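Local coordinates for protein adhesin (Streptococcus sanguinis SK1 = NCTC 7863, PDB 6VT2) that binds sialoglycans through two tandem Siglec-like modules and thereby probably helps the streptococcus adhere to host glycoproteins, at residues K287-A291 and P383-S389; Y327-P332 and A359-P365; I352-R357 and Q369-N373; D375-V380 and R392-A397. One frame throughout, in Å; residues are numbered along the deposited sequence.

Contact 1: residues K287-A291 and P383-S389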
# COMPACT_ATOMS: atom_id res chain seq x y z
N LYS A 287 24.57 -33.66 -6.72
CA LYS A 287 25.59 -34.25 -5.86
C LYS A 287 26.95 -34.28 -6.54
O LYS A 287 27.94 -34.45 -5.85
CB LYS A 287 25.18 -35.65 -5.42
CG LYS A 287 25.16 -36.71 -6.52
CD LYS A 287 24.76 -38.07 -6.02
CE LYS A 287 25.08 -39.12 -7.09
NZ LYS A 287 24.54 -40.45 -6.70
N SER A 288 26.98 -34.11 -7.86
CA SER A 288 28.25 -34.04 -8.56
C SER A 288 29.10 -32.87 -8.10
O SER A 288 30.32 -32.87 -8.36
CB SER A 288 28.07 -33.93 -10.04
OG SER A 288 27.30 -32.78 -10.31
N LEU A 289 28.50 -31.84 -7.45
CA LEU A 289 29.25 -30.81 -6.76
C LEU A 289 29.44 -31.21 -5.30
O LEU A 289 28.45 -31.25 -4.56
CB LEU A 289 28.52 -29.47 -6.85
CG LEU A 289 28.49 -28.93 -8.28
CD1 LEU A 289 27.76 -27.65 -8.29
CD2 LEU A 289 29.88 -28.72 -8.88
N PRO A 290 30.66 -31.38 -4.84
CA PRO A 290 30.87 -31.70 -3.44
C PRO A 290 30.74 -30.48 -2.55
O PRO A 290 31.03 -29.35 -2.93
CB PRO A 290 32.31 -32.21 -3.42
CG PRO A 290 32.94 -31.60 -4.59
CD PRO A 290 31.87 -31.48 -5.64
N ALA A 291 30.32 -30.74 -1.32
CA ALA A 291 30.41 -29.76 -0.27
C ALA A 291 31.86 -29.67 0.18
O ALA A 291 32.66 -30.59 -0.00
CB ALA A 291 29.50 -30.15 0.89
N PRO A 383 21.22 -39.80 -0.18
CA PRO A 383 21.33 -39.97 -1.63
C PRO A 383 22.28 -38.99 -2.32
O PRO A 383 22.52 -39.14 -3.51
CB PRO A 383 19.88 -39.83 -2.10
CG PRO A 383 19.16 -39.25 -1.03
CD PRO A 383 19.84 -39.64 0.25
N ASP A 384 22.83 -38.01 -1.61
CA ASP A 384 23.84 -37.14 -2.15
C ASP A 384 25.24 -37.65 -1.83
O ASP A 384 26.23 -36.99 -2.14
CB ASP A 384 23.70 -35.71 -1.63
CG ASP A 384 23.79 -35.58 -0.13
OD1 ASP A 384 23.45 -36.54 0.58
OD2 ASP A 384 24.17 -34.52 0.36
N ASP A 385 25.35 -38.82 -1.20
CA ASP A 385 26.66 -39.34 -0.87
C ASP A 385 27.48 -39.56 -2.13
O ASP A 385 27.02 -40.20 -3.06
CB ASP A 385 26.51 -40.66 -0.11
CG ASP A 385 27.81 -41.25 0.35
OD1 ASP A 385 28.39 -40.75 1.32
OD2 ASP A 385 28.25 -42.24 -0.26
N THR A 386 28.71 -39.07 -2.12
CA THR A 386 29.65 -39.31 -3.19
C THR A 386 31.04 -39.49 -2.55
O THR A 386 31.27 -38.94 -1.48
CB THR A 386 29.76 -38.16 -4.20
OG1 THR A 386 30.28 -37.02 -3.53
CG2 THR A 386 28.42 -37.88 -4.92
N PRO A 387 31.96 -40.09 -3.26
CA PRO A 387 33.32 -40.18 -2.66
C PRO A 387 33.94 -38.85 -2.28
O PRO A 387 34.60 -38.78 -1.23
CB PRO A 387 34.12 -40.91 -3.73
CG PRO A 387 33.15 -41.65 -4.45
CD PRO A 387 31.88 -40.78 -4.52
N ALA A 388 33.69 -37.78 -3.06
CA ALA A 388 34.23 -36.47 -2.78
C ALA A 388 33.48 -35.72 -1.69
O ALA A 388 33.99 -34.71 -1.20
CB ALA A 388 34.29 -35.63 -4.07
N SER A 389 32.29 -36.20 -1.32
CA SER A 389 31.45 -35.45 -0.38
C SER A 389 30.51 -36.47 0.27
O SER A 389 29.35 -36.72 -0.12
CB SER A 389 30.69 -34.33 -1.09
OG SER A 389 30.18 -33.41 -0.15
O HOH W 1 30.71 -34.89 -5.31
O HOH W 2 24.67 -41.06 -3.82
O HOH W 3 27.46 -41.22 -5.53
O HOH W 4 22.00 -40.53 -5.77
O HOH W 5 33.52 -32.86 0.66
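The two loop backbones come closest at two places, Lys-287 beside Asp-384 (CA to CA 5.0 Å) and Pro-290 beside Ser-389 (CA to CA 4.9 Å), a worked example of how irregular segments can join domains: here the second Siglec-like domain meets the Rib-like domain that follows it. Between these points 383-389 folds into a type I beta turn from Thr-386 to Ser-389, closed by Ser-389 N to Thr-386 O at 2.9 Å. The side chain of Lys-287 lies extended along the other loop: its CG meets Thr-386 CG2 at 3.8 Å and its CD sits 3.5 Å from Pro-383 O, while NZ reaches the carbonyls of Pro-383 and Asp-385 through water. Water 1 joins Lys-287 O to Thr-386 OG1. At the other end Pro-290 packs on the turn, its CB 4.0 Å from Ala-388 CB and 3.5 Å from Ser-389 CB; the side chain of Pro-290 is about 6 Å from the bound N-acetylneuraminic acid, so the interface borders the glycan site. Arg-218 and Gln-323, which hydrogen-bond to Lys-287 O and Asp-384 OD2 respectively, extend the junction. Ser-389 OG also bonds Asn-322 OD1, and it accepts the single direct hydrogen bond between the loops, from Ala-291 N at 2.9 Å.

Contact 2: residues Y327-P332 and A359-P365; sequences YTPNNP and ANTGNLP. With CA (calcium ion), chain G.
Pro-365 lies over one face of the Tyr-327 ring (chi1 m) in a CH-pi contact, CD 3.6 Å from the centroid, and Leu-364 (m, t) brings CD2 to 3.7 Å from Tyr-327 CB and CD1 to 4.2 Å from Pro-329 CB. Segment 327-332 runs extended; 359-365 continues helix 346-360, weakly bonded at 359-360, and turns through Gly-362 (phi 84°). CA atoms approach at Tyr-327/Leu-364 (6.3 Å), Asn-330/Asn-360 (5.8 Å) and Pro-332/Ala-359 (5.5 Å). Outward, along 328-330, side-chain amides flank this centre: Asn-360 OD1 (chi1 m) accepts from Asn-330 N at 2.8 Å, and its ND2 donates to Asn-330 O at 2.9 Å. Asn-330 ND2 (chi1 m) donates to Ala-359 O and Asn-363 ND2 (chi1 t) to Thr-328 O, both at 3.0 Å. Water 6 links Thr-328 N with Asn-363 OD1. Tyr-327 OH bonds Glu-220; Tyr-327 O binds calcium at 2.4 Å, in the site that Thr-324, Asp-393 and waters 7, 8 and 9 complete, joining 324-327 to the Rib-like domain's Asp-393 strand.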
# COMPACT_ATOMS: atom_id res chain seq x y z
N TYR A 327 19.60 -34.07 8.37
CA TYR A 327 18.89 -35.26 8.84
C TYR A 327 19.61 -35.87 10.02
O TYR A 327 20.82 -36.03 10.00
CB TYR A 327 18.84 -36.33 7.71
CG TYR A 327 17.96 -35.85 6.59
CD1 TYR A 327 16.61 -35.59 6.81
CD2 TYR A 327 18.46 -35.64 5.33
CE1 TYR A 327 15.81 -35.10 5.82
CE2 TYR A 327 17.68 -35.14 4.34
CZ TYR A 327 16.34 -34.89 4.57
OH TYR A 327 15.51 -34.38 3.57
N THR A 328 18.83 -36.31 11.01
CA THR A 328 19.34 -37.08 12.13
C THR A 328 18.50 -38.34 12.22
O THR A 328 17.27 -38.23 12.41
CB THR A 328 19.21 -36.27 13.41
OG1 THR A 328 20.03 -35.11 13.27
CG2 THR A 328 19.69 -37.07 14.59
N PRO A 329 19.11 -39.52 12.08
CA PRO A 329 18.34 -40.76 12.24
C PRO A 329 17.73 -40.89 13.62
O PRO A 329 18.34 -40.52 14.62
CB PRO A 329 19.37 -41.86 11.96
CG PRO A 329 20.46 -41.17 11.24
CD PRO A 329 20.51 -39.77 11.68
N ASN A 330 16.53 -41.46 13.63
CA ASN A 330 15.92 -42.01 14.84
C ASN A 330 16.46 -43.39 15.11
O ASN A 330 16.74 -44.16 14.18
CB ASN A 330 14.41 -42.10 14.70
CG ASN A 330 13.78 -40.71 14.54
OD1 ASN A 330 14.27 -39.72 15.08
ND2 ASN A 330 12.76 -40.64 13.77
N ASN A 331 16.65 -43.68 16.38
CA ASN A 331 17.08 -44.99 16.78
C ASN A 331 15.93 -45.97 16.71
O ASN A 331 14.77 -45.58 16.79
CB ASN A 331 17.61 -44.92 18.19
CG ASN A 331 18.79 -44.02 18.30
OD1 ASN A 331 18.88 -43.15 19.19
ND2 ASN A 331 19.70 -44.18 17.39
N PRO A 332 16.22 -47.25 16.57
CA PRO A 332 15.15 -48.25 16.56
C PRO A 332 14.43 -48.35 17.90
O PRO A 332 14.98 -48.03 18.96
CB PRO A 332 15.87 -49.55 16.23
CG PRO A 332 17.21 -49.34 16.55
CD PRO A 332 17.55 -47.85 16.39
N ALA A 359 11.69 -46.87 12.06
CA ALA A 359 11.84 -45.74 12.96
C ALA A 359 12.08 -44.44 12.22
O ALA A 359 12.07 -43.36 12.84
CB ALA A 359 13.01 -45.98 13.92
N ASN A 360 12.33 -44.53 10.93
CA ASN A 360 12.76 -43.35 10.21
C ASN A 360 11.89 -43.00 9.03
O ASN A 360 12.16 -42.00 8.37
CB ASN A 360 14.20 -43.50 9.76
CG ASN A 360 15.11 -43.26 10.88
OD1 ASN A 360 15.25 -42.13 11.26
ND2 ASN A 360 15.62 -44.33 11.52
N THR A 361 10.85 -43.77 8.75
CA THR A 361 9.91 -43.32 7.73
C THR A 361 9.28 -41.99 8.16
O THR A 361 8.94 -41.77 9.32
CB THR A 361 8.85 -44.39 7.47
OG1 THR A 361 8.26 -44.80 8.70
CG2 THR A 361 9.49 -45.62 6.83
N GLY A 362 9.21 -41.03 7.22
CA GLY A 362 8.76 -39.70 7.55
C GLY A 362 9.81 -38.78 8.12
O GLY A 362 9.53 -37.58 8.26
N ASN A 363 11.01 -39.29 8.41
CA ASN A 363 12.10 -38.50 8.93
C ASN A 363 13.23 -38.38 7.92
O ASN A 363 13.55 -37.29 7.48
CB ASN A 363 12.60 -39.14 10.21
CG ASN A 363 13.81 -38.46 10.77
OD1 ASN A 363 13.90 -37.24 10.76
ND2 ASN A 363 14.78 -39.25 11.20
N LEU A 364 13.83 -39.48 7.55
CA LEU A 364 14.89 -39.50 6.56
C LEU A 364 14.30 -39.61 5.17
O LEU A 364 13.16 -40.00 5.03
CB LEU A 364 15.80 -40.68 6.81
CG LEU A 364 16.38 -40.73 8.22
CD1 LEU A 364 17.28 -41.93 8.37
CD2 LEU A 364 17.04 -39.45 8.53
N PRO A 365 15.10 -39.29 4.15
CA PRO A 365 14.65 -39.46 2.78
C PRO A 365 14.18 -40.88 2.54
O PRO A 365 14.72 -41.82 3.11
CB PRO A 365 15.88 -39.10 1.95
CG PRO A 365 16.62 -38.17 2.81
CD PRO A 365 16.43 -38.67 4.22
CA CA G . 23.24 -36.20 10.23
O HOH W 6 16.13 -35.62 10.74
O HOH W 7 22.56 -34.31 11.71
O HOH W 8 25.37 -35.25 10.85
O HOH W 9 22.87 -36.82 12.46

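Contact 3: residues I352-R357 and Q369-N373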
# COMPACT_ATOMS: atom_id res chain seq x y z
N ILE A 352 17.60 -55.69 12.21
CA ILE A 352 18.01 -54.35 12.61
C ILE A 352 17.62 -53.35 11.54
O ILE A 352 17.08 -52.26 11.81
CB ILE A 352 19.51 -54.29 12.92
CG1 ILE A 352 19.82 -54.97 14.25
CG2 ILE A 352 19.98 -52.85 12.98
CD1 ILE A 352 21.27 -55.22 14.42
N GLU A 353 17.94 -53.71 10.30
CA GLU A 353 17.63 -52.79 9.23
C GLU A 353 16.14 -52.46 9.24
O GLU A 353 15.78 -51.30 9.07
CB GLU A 353 18.05 -53.34 7.89
CG GLU A 353 17.86 -52.27 6.81
CD GLU A 353 18.17 -52.70 5.41
OE1 GLU A 353 17.54 -52.10 4.49
OE2 GLU A 353 19.02 -53.60 5.22
N GLU A 354 15.28 -53.46 9.49
CA GLU A 354 13.84 -53.22 9.46
C GLU A 354 13.42 -52.27 10.57
O GLU A 354 12.55 -51.41 10.39
CB GLU A 354 13.08 -54.55 9.56
CG GLU A 354 11.60 -54.41 9.80
CD GLU A 354 10.93 -53.52 8.77
OE1 GLU A 354 9.84 -52.98 9.10
OE2 GLU A 354 11.48 -53.37 7.64
N LYS A 355 14.01 -52.43 11.74
CA LYS A 355 13.65 -51.56 12.84
C LYS A 355 14.14 -50.14 12.60
O LYS A 355 13.45 -49.18 12.97
CB LYS A 355 14.22 -52.07 14.13
CG LYS A 355 13.60 -53.41 14.61
CD LYS A 355 14.18 -53.86 15.93
CE LYS A 355 13.60 -55.15 16.30
NZ LYS A 355 14.04 -55.63 17.67
N VAL A 356 15.34 -50.02 12.02
CA VAL A 356 15.84 -48.69 11.71
C VAL A 356 15.00 -48.04 10.62
O VAL A 356 14.61 -46.87 10.75
CB VAL A 356 17.32 -48.74 11.30
CG1 VAL A 356 17.74 -47.42 10.77
CG2 VAL A 356 18.18 -49.15 12.43
N ARG A 357 14.59 -48.83 9.63
CA ARG A 357 13.73 -48.34 8.57
C ARG A 357 12.43 -47.82 9.14
O ARG A 357 12.01 -46.67 8.87
CB ARG A 357 13.50 -49.47 7.57
CG ARG A 357 12.67 -49.06 6.32
CD ARG A 357 11.92 -50.26 5.75
NE ARG A 357 10.90 -50.75 6.68
CZ ARG A 357 9.78 -50.11 7.01
NH1 ARG A 357 9.47 -48.93 6.48
NH2 ARG A 357 8.96 -50.65 7.91
N GLN A 369 19.86 -45.23 2.22
CA GLN A 369 20.32 -46.62 2.22
C GLN A 369 20.82 -46.90 3.64
O GLN A 369 21.42 -46.07 4.20
CB GLN A 369 21.41 -46.85 1.19
CG GLN A 369 20.91 -46.84 -0.23
CD GLN A 369 20.32 -48.14 -0.74
OE1 GLN A 369 20.00 -49.04 -0.00
NE2 GLN A 369 20.07 -48.20 -2.03
N TYR A 370 20.48 -48.05 4.17
CA TYR A 370 21.02 -48.52 5.43
C TYR A 370 21.99 -49.67 5.16
O TYR A 370 21.72 -50.58 4.34
CB TYR A 370 19.89 -48.98 6.31
CG TYR A 370 18.88 -47.95 6.61
CD1 TYR A 370 19.19 -46.83 7.36
CD2 TYR A 370 17.60 -48.08 6.16
CE1 TYR A 370 18.22 -45.93 7.68
CE2 TYR A 370 16.66 -47.17 6.45
CZ TYR A 370 16.99 -46.07 7.20
OH TYR A 370 16.11 -45.14 7.50
N VAL A 371 23.12 -49.62 5.81
CA VAL A 371 24.05 -50.75 5.77
C VAL A 371 24.26 -51.17 7.21
O VAL A 371 24.78 -50.40 8.02
CB VAL A 371 25.38 -50.41 5.10
CG1 VAL A 371 26.30 -51.59 5.11
CG2 VAL A 371 25.14 -49.94 3.66
N VAL A 372 23.84 -52.38 7.55
CA VAL A 372 24.11 -52.92 8.87
C VAL A 372 25.47 -53.61 8.83
O VAL A 372 25.71 -54.55 8.07
CB VAL A 372 23.01 -53.87 9.31
CG1 VAL A 372 23.26 -54.28 10.77
CG2 VAL A 372 21.62 -53.22 9.16
N ASN A 373 26.39 -53.08 9.59
CA ASN A 373 27.74 -53.60 9.65
C ASN A 373 27.79 -54.86 10.51
O ASN A 373 26.82 -55.24 11.18
CB ASN A 373 28.61 -52.50 10.16
CG ASN A 373 28.49 -51.26 9.24
OD1 ASN A 373 28.69 -51.38 8.06
ND2 ASN A 373 28.12 -50.10 9.78
O HOH W 10 18.60 -49.92 3.06
O HOH W 11 13.52 -45.37 6.71
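Helix-on-sheet packing brings side chains from one helix face onto one sheet face, as in this Rib-like domain. Helix 352-357 crosses strand 369-372 at 144° between N-to-C directions, obliquely antiparallel, with the axes 9.0 Å apart. Tyr-370 and Val-372 both direct CA to CB toward the helix. Tyr-370 (chi1 m) lays its ring along the helix and has more of its surface covered (109 Å²) than any other residue here. Val-356 (chi1 t) sets CG1 over one face of that ring in a CH-pi contact, 3.9 Å from the centroid and 3.5 Å from Tyr-370 CE1. The extended t, t side chain of Glu-353 contributes its aliphatic part, CG lying 3.9 Å from Tyr-370 CB and CB 3.8 Å from Val-372 CG2. Ile-352 (m, t) completes the apolar patch, its CG2 4.2 Å from Val-372 CG2. Arg-357 touches the ring mainly through its base, CA being 3.8 Å from Tyr-370 CE2, because its guanidinium turns away to form a salt bridge with Glu-354 (NH2 to OE1 2.8 Å). Val-378 and Val-380 of the neighbouring strand also pack against Tyr-370. Polar links run through water: water 10 accepts from Tyr-370 N (2.9 Å) and lies 2.8 Å from Glu-353 OE1, and water 11 lies 2.9 Å from Arg-357 O and 2.7 Å from Tyr-370 OH.

Contact 4: residues D375-V380 and R392-A397; sequences DGSVTV and RDTITA. With CA (calcium ion), chain G.
Calcium and main-chain hydrogen bonds meet at one end of this antiparallel beta hairpin of the Rib-like domain. Asp-393 (chi1 m) chelates the ion through OD1 at 2.5 Å and OD2 at 2.4 Å; Tyr-327, Thr-324 and waters 7, 8 and 9 are further ligands, and Tyr-382 OH bonds OD2. Strands 378-380 and 392-395 are extended, their axes 4.6 Å apart at 158°. Val-378/Ile-395 and Val-380/Asp-393 are hydrogen-bonded pairs: Val-378 N to Ile-395 O 2.9 Å, Ile-395 N to Val-378 O 2.7 Å, Val-380 N to Asp-393 O 2.8 Å, Asp-393 N to Val-380 O 2.8 Å. Between them Thr-379/Thr-394 is non-hydrogen-bonded (CA to CA 4.7 Å). Both threonines are m, and water 12 lies 2.7 Å from each OG1; Asn-373 also bonds Thr-379. Ahead of the first strand Asp-375 forms an Asx turn, OD1 accepting from Ser-377 N at 2.9 Å, with Gly-376 at phi 88°. On the sheet face of Val-378, Val-380 and Ile-395, Ile-352 and Val-356 pack on Val-378, Val-356 also on Ile-395, and Tyr-370 on Val-380. There Val-378 (t) and Ile-395 (m, t) approach CB to CB at 4.1 Å, and Val-380 CG2 (chi1 t) lies 4.1 Å from Ile-395 CD1.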
# COMPACT_ATOMS: atom_id res chain seq x y z
N ASP A 375 29.16 -55.51 13.20
CA ASP A 375 28.94 -55.29 14.62
C ASP A 375 27.54 -54.74 14.93
O ASP A 375 27.23 -54.45 16.10
CB ASP A 375 30.01 -54.36 15.20
CG ASP A 375 29.95 -52.92 14.64
OD1 ASP A 375 29.07 -52.61 13.82
OD2 ASP A 375 30.81 -52.11 15.00
N GLY A 376 26.71 -54.60 13.92
CA GLY A 376 25.35 -54.18 14.14
C GLY A 376 25.16 -52.66 14.14
O GLY A 376 24.01 -52.22 14.22
N SER A 377 26.23 -51.89 14.14
CA SER A 377 26.09 -50.47 13.84
C SER A 377 25.54 -50.34 12.44
O SER A 377 25.62 -51.25 11.63
CB SER A 377 27.43 -49.79 13.96
OG SER A 377 28.31 -50.20 12.97
N VAL A 378 24.86 -49.21 12.21
CA VAL A 378 24.16 -48.99 10.98
C VAL A 378 24.72 -47.74 10.35
O VAL A 378 24.76 -46.68 10.98
CB VAL A 378 22.65 -48.87 11.18
CG1 VAL A 378 21.99 -48.63 9.78
CG2 VAL A 378 22.10 -50.08 11.79
N THR A 379 25.20 -47.87 9.13
CA THR A 379 25.58 -46.72 8.33
C THR A 379 24.37 -46.27 7.53
O THR A 379 23.79 -47.07 6.81
CB THR A 379 26.70 -47.06 7.37
OG1 THR A 379 27.77 -47.59 8.14
CG2 THR A 379 27.19 -45.80 6.65
N VAL A 380 24.02 -45.00 7.66
CA VAL A 380 22.93 -44.40 6.94
C VAL A 380 23.58 -43.57 5.84
O VAL A 380 24.37 -42.67 6.11
CB VAL A 380 22.11 -43.51 7.87
CG1 VAL A 380 21.00 -42.85 7.16
CG2 VAL A 380 21.57 -44.31 9.06
N ARG A 392 26.50 -39.10 5.29
CA ARG A 392 26.22 -40.33 6.02
C ARG A 392 25.97 -40.01 7.47
O ARG A 392 26.32 -38.93 7.97
CB ARG A 392 27.39 -41.32 5.91
CG ARG A 392 27.66 -41.75 4.51
CD ARG A 392 28.81 -42.79 4.45
NE ARG A 392 29.03 -43.05 3.07
CZ ARG A 392 29.38 -44.20 2.54
NH1 ARG A 392 29.62 -45.25 3.35
NH2 ARG A 392 29.47 -44.31 1.25
N ASP A 393 25.35 -40.97 8.17
CA ASP A 393 25.22 -40.95 9.61
C ASP A 393 25.52 -42.36 10.06
O ASP A 393 25.49 -43.29 9.26
CB ASP A 393 23.85 -40.49 10.08
CG ASP A 393 23.68 -38.98 10.07
OD1 ASP A 393 24.59 -38.30 10.55
OD2 ASP A 393 22.62 -38.48 9.68
N THR A 394 25.86 -42.50 11.33
CA THR A 394 26.10 -43.80 11.93
C THR A 394 25.15 -43.96 13.11
O THR A 394 25.02 -43.04 13.93
CB THR A 394 27.53 -43.93 12.40
OG1 THR A 394 28.42 -43.84 11.29
CG2 THR A 394 27.70 -45.35 13.09
N ILE A 395 24.46 -45.07 13.17
CA ILE A 395 23.73 -45.42 14.41
C ILE A 395 24.61 -46.47 15.10
O ILE A 395 24.85 -47.48 14.51
CB ILE A 395 22.36 -45.97 14.09
CG1 ILE A 395 21.57 -45.01 13.20
CG2 ILE A 395 21.61 -46.37 15.32
CD1 ILE A 395 20.31 -45.57 12.72
N THR A 396 25.02 -46.22 16.32
CA THR A 396 25.96 -47.12 17.00
C THR A 396 25.28 -48.41 17.43
O THR A 396 24.13 -48.42 17.61
CB THR A 396 26.64 -46.37 18.14
OG1 THR A 396 25.61 -45.89 18.98
CG2 THR A 396 27.47 -45.23 17.63
N ALA A 397 26.08 -49.44 17.60
CA ALA A 397 25.64 -50.80 17.95
C ALA A 397 25.00 -50.82 19.34
O ALA A 397 24.07 -51.51 19.49
CB ALA A 397 26.78 -51.75 17.83
CA CA G . 23.24 -36.20 10.23
O HOH W 12 29.22 -45.77 9.60
O HOH W 7 22.56 -34.31 11.71
O HOH W 8 25.37 -35.25 10.85
O HOH W 9 22.87 -36.82 12.46

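Overall arrangement
Followed from the N terminus, the chain first supplies 287-291, in the second Siglec-like domain, and closes contact 1 only at 383-389, after most of the Rib-like domain has been built. Contacts 2 and 3 both fall within that long loop. They cross because 352-357 falls between 327-332 and 359-365, while its partner 369-373 comes after both; helix 346-360 serves the two contacts, and Tyr-370 of contact 3 packs on Asn-360 and Leu-364 of contact 2. Contact 4 opens after both have closed, yet crosses contact 1, to which the Asp-385 to Arg-392 salt bridge ties it. Calcium and three waters unite contacts 2 and 4, while neighbouring strands 369-372 and 378-381 join contacts 3 and 4 in one sheet.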